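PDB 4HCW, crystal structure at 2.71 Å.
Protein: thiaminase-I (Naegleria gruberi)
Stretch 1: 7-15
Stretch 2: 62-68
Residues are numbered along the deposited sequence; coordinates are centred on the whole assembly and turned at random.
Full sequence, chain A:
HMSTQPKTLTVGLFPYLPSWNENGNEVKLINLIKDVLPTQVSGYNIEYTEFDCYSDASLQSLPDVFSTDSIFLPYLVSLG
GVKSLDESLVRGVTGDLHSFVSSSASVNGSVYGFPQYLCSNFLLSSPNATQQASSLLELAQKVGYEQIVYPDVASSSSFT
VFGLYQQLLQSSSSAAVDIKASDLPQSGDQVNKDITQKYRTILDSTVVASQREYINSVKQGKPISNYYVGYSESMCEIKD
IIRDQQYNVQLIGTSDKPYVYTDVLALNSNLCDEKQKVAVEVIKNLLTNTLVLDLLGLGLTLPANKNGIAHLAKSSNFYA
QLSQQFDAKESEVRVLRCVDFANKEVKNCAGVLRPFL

Stretch 1, residues 7-15: KTLTVGLFP
Stretch 2 62-68: LPDVFST

The shortest polar contacts center on Gly 12: its N donates to Val 65 O (2.7 Å, 170° at the hydrogen), and its O accepts from Ser 67 N (2.7 Å, 145°). Two residues before Gly 12, Thr 10 O accepts from Val 65 N (3.1 Å, 162°). Val 65 thus bonds to the residues before and after Val 11, and Gly 12 to those before and after Phe 66, the usual parallel pattern. At the entry to the second strand, the Asp 64 carboxylate (phi/psi -62/-51, chi1 m, -71°; chi2 -35°) meets the backbone of the first strand: Thr 10 N donates to Asp 64 OD2 (3.1 Å, 175°), while Asp 64 N donates to Thr 10 OG1 (3.0 Å, 168°). A weak hydrogen bond from Thr 10 OG1 to Asp 64 OD2 (3.0 Å) closes this cluster, with Thr 10 in rotamer p (56°).

Two parallel strands of thiaminase-I, 8-13 and 65-68, lie side by side with N-to-C directions 6° apart and axes 4.5 Å apart at closest approach. Register pairs Val 11 with Val 65 (CA to CA 4.9 Å) and Gly 12 with Phe 66 (CA to CA 4.1 Å). Backbone torsions are extended: -118/124 at Val 11, -98/102 at Gly 12, -136/130 at Val 65, -136/154 at Phe 66. CA-H...O contacts join Val 11 CA to Val 65 O (3.2 Å) and Phe 66 CA to Gly 12 O (3.4 Å). At Gly 12, an ideal CB would lie 3.4 Å from both Pro 63 CG and Phe 66 CB, a tight fit.

On the face carrying both valines, Val 11 CG2 (chi1 t) meets Val 65 CG1 (chi1 33°, between wells) at 3.6 Å. Leu 9 (t, p) adds CD1 to Asp 64 CB at 3.6 Å. Farther along, Phe 14 CB (chi1 t, chi2 78°) approaches Ser 67 OG (chi1 t) at 3.6 Å.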

ATOM      1  N   LYS A   7     -17.926 -24.576 -14.514  1.00136.81           N
ATOM      2  CA  LYS A   7     -17.678 -24.135 -13.147  1.00136.81           C
ATOM      3  C   LYS A   7     -16.270 -23.563 -13.001  1.00136.81           C
ATOM      4  O   LYS A   7     -15.336 -24.268 -12.617  1.00136.81           O
ATOM      5  N   THR A   8     -16.128 -22.279 -13.317  1.00191.43           N
ATOM      6  CA  THR A   8     -14.838 -21.604 -13.243  1.00191.43           C
ATOM      7  C   THR A   8     -14.876 -20.456 -12.239  1.00191.43           C
ATOM      8  O   THR A   8     -15.942 -19.929 -11.926  1.00191.43           O
ATOM      9  CB  THR A   8     -14.411 -21.050 -14.617  1.00128.39           C
ATOM     10  OG1 THR A   8     -15.272 -19.966 -14.987  1.00128.39           O
ATOM     11  CG2 THR A   8     -14.481 -22.138 -15.678  1.00128.39           C
ATOM     12  N   LEU A   9     -13.705 -20.069 -11.742  1.00 92.85           N
ATOM     13  CA  LEU A   9     -13.603 -18.987 -10.768  1.00 92.85           C
ATOM     14  C   LEU A   9     -12.661 -17.890 -11.257  1.00 92.85           C
ATOM     15  O   LEU A   9     -11.478 -18.137 -11.494  1.00 92.85           O
ATOM     16  CB  LEU A   9     -13.115 -19.526  -9.421  1.00 76.29           C
ATOM     17  CG  LEU A   9     -13.062 -18.535  -8.256  1.00 76.29           C
ATOM     18  CD1 LEU A   9     -14.464 -18.158  -7.809  1.00 76.29           C
ATOM     19  CD2 LEU A   9     -12.260 -19.104  -7.096  1.00 76.29           C
ATOM     20  N   THR A  10     -13.189 -16.680 -11.406  1.00 86.28           N
ATOM     21  CA  THR A  10     -12.385 -15.543 -11.845  1.00 86.28           C
ATOM     22  C   THR A  10     -11.739 -14.829 -10.660  1.00 86.28           C
ATOM     23  O   THR A  10     -12.423 -14.420  -9.722  1.00 86.28           O
ATOM     24  CB  THR A  10     -13.217 -14.532 -12.659  1.00 70.40           C
ATOM     25  OG1 THR A  10     -14.351 -14.112 -11.891  1.00 70.40           O
ATOM     26  CG2 THR A  10     -13.695 -15.159 -13.959  1.00 70.40           C
ATOM     27  N   VAL A  11     -10.419 -14.685 -10.712  1.00 70.90           N
ATOM     28  CA  VAL A  11      -9.680 -14.022  -9.642  1.00 70.90           C
ATOM     29  C   VAL A  11      -8.973 -12.768 -10.146  1.00 70.90           C
ATOM     30  O   VAL A  11      -8.183 -12.826 -11.089  1.00 70.90           O
ATOM     31  CB  VAL A  11      -8.640 -14.963  -9.006  1.00 70.90           C
ATOM     32  CG1 VAL A  11      -7.891 -14.249  -7.891  1.00 70.90           C
ATOM     33  CG2 VAL A  11      -9.313 -16.220  -8.482  1.00 70.90           C
ATOM     34  N   GLY A  12      -9.263 -11.637  -9.512  1.00 76.92           N
ATOM     35  CA  GLY A  12      -8.632 -10.380  -9.869  1.00 76.92           C
ATOM     36  C   GLY A  12      -7.475 -10.039  -8.948  1.00 76.92           C
ATOM     37  O   GLY A  12      -7.680  -9.586  -7.822  1.00 76.92           O
ATOM     38  N   LEU A  13      -6.256 -10.256  -9.430  1.00 62.17           N
ATOM     39  CA  LEU A  13      -5.059 -10.032  -8.626  1.00 62.17           C
ATOM     40  C   LEU A  13      -4.599  -8.576  -8.652  1.00 62.17           C
ATOM     41  O   LEU A  13      -4.797  -7.867  -9.640  1.00 62.17           O
ATOM     42  CB  LEU A  13      -3.921 -10.938  -9.099  1.00 59.83           C
ATOM     43  CG  LEU A  13      -4.135 -12.444  -8.941  1.00 59.83           C
ATOM     44  CD1 LEU A  13      -2.917 -13.211  -9.432  1.00 59.83           C
ATOM     45  CD2 LEU A  13      -4.444 -12.790  -7.493  1.00 59.83           C
ATOM     46  N   PHE A  14      -3.986  -8.143  -7.555  1.00 74.76           N
ATOM     47  CA  PHE A  14      -3.394  -6.813  -7.467  1.00 74.76           C
ATOM     48  C   PHE A  14      -2.183  -6.740  -8.393  1.00 74.76           C
ATOM     49  O   PHE A  14      -1.179  -7.412  -8.160  1.00 74.76           O
ATOM     50  CB  PHE A  14      -2.985  -6.517  -6.024  1.00 84.18           C
ATOM     51  CG  PHE A  14      -2.495  -5.116  -5.802  1.00 84.18           C
ATOM     52  CD1 PHE A  14      -3.389  -4.062  -5.706  1.00 84.18           C
ATOM     53  CD2 PHE A  14      -1.141  -4.854  -5.675  1.00 84.18           C
ATOM     54  CE1 PHE A  14      -2.942  -2.771  -5.497  1.00 84.18           C
ATOM     55  CE2 PHE A  14      -0.687  -3.567  -5.465  1.00 84.18           C
ATOM     56  CZ  PHE A  14      -1.589  -2.524  -5.376  1.00 84.18           C
ATOM     57  N   PRO A  15      -2.278  -5.920  -9.450  1.00 76.47           N
ATOM     58  CA  PRO A  15      -1.291  -5.910 -10.535  1.00 76.47           C
ATOM     59  C   PRO A  15      -0.072  -5.035 -10.257  1.00 76.47           C
ATOM     60  O   PRO A  15       0.894  -5.084 -11.019  1.00 76.47           O
ATOM     61  CB  PRO A  15      -2.085  -5.328 -11.702  1.00 49.65           C
ATOM     62  CG  PRO A  15      -3.030  -4.374 -11.048  1.00 49.65           C
ATOM     63  CD  PRO A  15      -3.372  -4.963  -9.695  1.00 49.65           C
ATOM     64  N   LEU A  62     -17.042  -6.025 -10.907  1.00 89.11           N
ATOM     65  CA  LEU A  62     -16.190  -6.848 -10.058  1.00 89.11           C
ATOM     66  C   LEU A  62     -16.219  -8.316 -10.475  1.00 89.11           C
ATOM     67  O   LEU A  62     -17.268  -8.838 -10.848  1.00 89.11           O
ATOM     68  CB  LEU A  62     -16.620  -6.718  -8.596  1.00 73.07           C
ATOM     69  CG  LEU A  62     -16.582  -5.314  -7.990  1.00 73.07           C
ATOM     70  CD1 LEU A  62     -17.266  -5.296  -6.632  1.00 73.07           C
ATOM     71  CD2 LEU A  62     -15.149  -4.819  -7.874  1.00 73.07           C
ATOM     72  N   PRO A  63     -15.057  -8.984 -10.414  1.00104.03           N
ATOM     73  CA  PRO A  63     -14.957 -10.426 -10.666  1.00104.03           C
ATOM     74  C   PRO A  63     -15.505 -11.224  -9.485  1.00104.03           C
ATOM     75  O   PRO A  63     -16.058 -10.635  -8.556  1.00104.03           O
ATOM     76  CB  PRO A  63     -13.446 -10.658 -10.795  1.00 83.24           C
ATOM     77  CG  PRO A  63     -12.846  -9.297 -10.999  1.00 83.24           C
ATOM     78  CD  PRO A  63     -13.733  -8.366 -10.245  1.00 83.24           C
ATOM     79  N   ASP A  64     -15.350 -12.545  -9.524  1.00 92.52           N
ATOM     80  CA  ASP A  64     -15.791 -13.401  -8.426  1.00 92.52           C
ATOM     81  C   ASP A  64     -15.043 -13.057  -7.144  1.00 92.52           C
ATOM     82  O   ASP A  64     -15.647 -12.837  -6.095  1.00 92.52           O
ATOM     83  CB  ASP A  64     -15.581 -14.875  -8.773  1.00118.92           C
ATOM     84  CG  ASP A  64     -16.536 -15.367  -9.841  1.00118.92           C
ATOM     85  OD1 ASP A  64     -17.698 -14.907  -9.858  1.00118.92           O
ATOM     86  OD2 ASP A  64     -16.126 -16.214 -10.663  1.00118.92           O
ATOM     87  N   VAL A  65     -13.718 -13.016  -7.242  1.00 94.94           N
ATOM     88  CA  VAL A  65     -12.870 -12.616  -6.128  1.00 94.94           C
ATOM     89  C   VAL A  65     -11.785 -11.671  -6.633  1.00 94.94           C
ATOM     90  O   VAL A  65     -11.114 -11.957  -7.624  1.00 94.94           O
ATOM     91  CB  VAL A  65     -12.248 -13.841  -5.420  1.00 76.91           C
ATOM     92  CG1 VAL A  65     -11.974 -14.951  -6.420  1.00 76.91           C
ATOM     93  CG2 VAL A  65     -10.983 -13.450  -4.667  1.00 76.91           C
ATOM     94  N   PHE A  66     -11.630 -10.539  -5.956  1.00 82.39           N
ATOM     95  CA  PHE A  66     -10.722  -9.494  -6.415  1.00 82.39           C
ATOM     96  C   PHE A  66      -9.888  -8.914  -5.277  1.00 82.39           C
ATOM     97  O   PHE A  66     -10.294  -8.944  -4.115  1.00 82.39           O
ATOM     98  CB  PHE A  66     -11.515  -8.375  -7.094  1.00 80.99           C
ATOM     99  CG  PHE A  66     -12.638  -7.834  -6.254  1.00 80.99           C
ATOM    100  CD1 PHE A  66     -12.416  -6.803  -5.356  1.00 80.99           C
ATOM    101  CD2 PHE A  66     -13.916  -8.360  -6.360  1.00 80.99           C
ATOM    102  CE1 PHE A  66     -13.445  -6.308  -4.580  1.00 80.99           C
ATOM    103  CE2 PHE A  66     -14.950  -7.868  -5.587  1.00 80.99           C
ATOM    104  CZ  PHE A  66     -14.713  -6.840  -4.695  1.00 80.99           C
ATOM    105  N   SER A  67      -8.719  -8.385  -5.624  1.00 78.82           N
ATOM    106  CA  SER A  67      -7.876  -7.690  -4.661  1.00 78.82           C
ATOM    107  C   SER A  67      -7.928  -6.192  -4.924  1.00 78.82           C
ATOM    108  O   SER A  67      -7.586  -5.732  -6.014  1.00 78.82           O
ATOM    109  CB  SER A  67      -6.434  -8.191  -4.743  1.00 88.89           C
ATOM    110  OG  SER A  67      -5.617  -7.549  -3.779  1.00 88.89           O
ATOM    111  N   THR A  68      -8.363  -5.432  -3.925  1.00 62.32           N
ATOM    112  CA  THR A  68      -8.490  -3.987  -4.071  1.00 62.32           C
ATOM    113  C   THR A  68      -7.833  -3.239  -2.922  1.00 62.32           C
ATOM    114  O   THR A  68      -7.707  -3.763  -1.815  1.00 62.32           O
ATOM    115  CB  THR A  68      -9.965  -3.557  -4.149  1.00 71.16           C
ATOM    116  OG1 THR A  68     -10.047  -2.126  -4.140  1.00 71.16           O
ATOM    117  CG2 THR A  68     -10.744  -4.108  -2.963  1.00 71.16           C
TER